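Local structure of mevalonate diphosphate decarboxylase (Legionella pneumophila, 3LTO) at the interface of chains A and B. The protein catalyses the ATP-dependent decarboxylation of mevalonate diphosphate to isopentenyl diphosphate, the step that yields the isoprenoid building block in the mevalonate pathway. Sequence-based numbering; all coordinates share one arbitrary frame. Chains: chain A/B, Mevalonate diphosphate decarboxylase.

The interface of chains A and B. Residues chain A 30, 160, 162, 216, 220; chain B 309-311.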
ATOM      1  N   SER A  30       9.226  -2.513   5.869  1.00  7.98           N
ATOM      2  CA  SER A  30       8.332  -1.833   6.775  1.00  8.21           C
ATOM      3  C   SER A  30       9.149  -1.116   7.837  1.00  8.30           C
ATOM      4  O   SER A  30      10.359  -1.346   7.981  1.00  7.32           O
ATOM      5  CB  SER A  30       7.398  -2.840   7.444  1.00  6.56           C
ATOM      6  OG  SER A  30       6.595  -3.496   6.484  1.00  9.89           O
ATOM      7  N   LEU A 160       2.854   1.648  12.276  1.00 11.19           N
ATOM      8  CA  LEU A 160       3.478   0.631  11.451  1.00 10.29           C
ATOM      9  C   LEU A 160       3.240   1.009  10.004  1.00 10.58           C
ATOM     10  O   LEU A 160       2.103   1.205   9.581  1.00 10.40           O
ATOM     11  CB  LEU A 160       2.888  -0.751  11.727  1.00 11.38           C
ATOM     12  CG  LEU A 160       3.449  -1.875  10.842  1.00 11.03           C
ATOM     13  CD1 LEU A 160       4.919  -2.082  11.153  1.00 12.70           C
ATOM     14  CD2 LEU A 160       2.672  -3.164  11.072  1.00  8.82           C
ATOM     15  N   THR A 162       3.831  -0.226   6.201  1.00 13.86           N
ATOM     16  CA  THR A 162       4.121  -1.367   5.345  1.00 13.91           C
ATOM     17  C   THR A 162       3.557  -1.048   3.975  1.00 13.70           C
ATOM     18  O   THR A 162       2.381  -0.727   3.855  1.00 14.03           O
ATOM     19  CB  THR A 162       3.446  -2.650   5.860  1.00 14.00           C
ATOM     20  OG1 THR A 162       4.045  -3.051   7.095  1.00 11.76           O
ATOM     21  CG2 THR A 162       3.597  -3.768   4.846  1.00 15.20           C
ATOM     22  N   LEU A 216      11.709  -7.140  12.482  1.00 14.15           N
ATOM     23  CA  LEU A 216      10.352  -6.677  12.741  1.00 15.16           C
ATOM     24  C   LEU A 216       9.483  -7.824  13.245  1.00 15.05           C
ATOM     25  O   LEU A 216       8.697  -7.659  14.177  1.00 15.30           O
ATOM     26  CB  LEU A 216       9.743  -6.091  11.467  1.00 13.78           C
ATOM     27  CG  LEU A 216       8.275  -5.655  11.534  1.00 16.69           C
ATOM     28  CD1 LEU A 216       8.052  -4.691  12.709  1.00 11.40           C
ATOM     29  CD2 LEU A 216       7.886  -4.992  10.204  1.00 13.42           C
ATOM     30  N   LEU A 220       7.878  -7.641  16.923  1.00 13.07           N
ATOM     31  CA  LEU A 220       6.435  -7.737  17.117  1.00 15.00           C
ATOM     32  C   LEU A 220       6.111  -8.889  18.066  1.00 15.67           C
ATOM     33  O   LEU A 220       5.252  -8.756  18.937  1.00 14.81           O
ATOM     34  CB  LEU A 220       5.731  -7.931  15.772  1.00 14.77           C
ATOM     35  CG  LEU A 220       4.947  -6.758  15.168  1.00 15.95           C
ATOM     36  CD1 LEU A 220       5.468  -5.442  15.676  1.00 12.92           C
ATOM     37  CD2 LEU A 220       5.026  -6.824  13.646  1.00 13.39           C
TER
ATOM     38  N   VAL B 309       0.906  -9.219   8.507  1.00 15.01           N
ATOM     39  CA  VAL B 309       1.257  -7.977   9.182  1.00 16.08           C
ATOM     40  C   VAL B 309       2.762  -7.699   9.131  1.00 17.38           C
ATOM     41  O   VAL B 309       3.579  -8.550   9.501  1.00 16.56           O
ATOM     42  CB  VAL B 309       0.804  -8.012  10.647  1.00 16.99           C
ATOM     43  CG1 VAL B 309       1.216  -6.725  11.353  1.00 17.04           C
ATOM     44  CG2 VAL B 309      -0.708  -8.197  10.713  1.00 15.91           C
ATOM     45  N   GLY B 310       3.119  -6.510   8.656  1.00 16.76           N
ATOM     46  CA  GLY B 310       4.518  -6.135   8.575  1.00 18.01           C
ATOM     47  C   GLY B 310       5.291  -6.683   7.385  1.00 18.59           C
ATOM     48  O   GLY B 310       6.460  -6.338   7.205  1.00 16.35           O
ATOM     49  N   ASN B 311       4.650  -7.524   6.573  1.00 16.97           N
ATOM     50  CA  ASN B 311       5.304  -8.109   5.404  1.00 17.88           C
ATOM     51  C   ASN B 311       4.611  -7.767   4.083  1.00 18.07           C
ATOM     52  O   ASN B 311       5.275  -7.506   3.082  1.00 17.67           O
ATOM     53  CB  ASN B 311       5.372  -9.632   5.547  1.00 18.68           C
ATOM     54  CG  ASN B 311       6.090 -10.071   6.809  1.00 18.66           C
ATOM     55  OD1 ASN B 311       5.571 -10.878   7.580  1.00 18.43           O
ATOM     56  ND2 ASN B 311       7.291  -9.548   7.019  1.00 20.72           N
TER
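B:Gly310 meets A:Ser30, A:Thr162 and A:Leu216 with main-chain atoms alone, a worked example of a loop that docks largely through its backbone at a glycine, with the neighbouring valine side chain adding an apolar contact. The polar part can be followed along A:Ser30. Its CB lies 3.6 Å from the carbonyl O of B:Gly310, and one bond further out the hydroxyl OG donates a hydrogen bond to that same oxygen at 2.9 Å. The hydroxyl stands above the carbonyl plane, about 60° out of it, and the C=O...OG angle is a bent 111°, so it reaches the face of the peptide group. With OG turned away from its own carbonyl carbon (chi1 -62°), A:Ser30 can also share a 2.7 Å hydrogen bond with OG1 of A:Thr162, which should help to fix the rotation of both hydroxyls. OG1 in turn rests 3.5 Å from CA of B:Gly310.

Apolar groups complete the docking site. From helix 208-224, the CD2 methyl of A:Leu216 approaches CA of B:Gly310 at 3.9 Å. A:Leu160 extends CD2 to CG1 of B:Val309, also at 3.9 Å, the two side chains meeting at a slant. A:Leu220 borders this patch more loosely, one helical turn beyond A:Leu216.

The whole interface is not an exact two-fold, and it may be a crystal contact rather than a biological dimer. Within the fold, the chain A surface combines strand 158-162, the segment just before strand 31-36, and helix 208-224, while chain B supplies the short connection between helix 297-308 and strand 313-314.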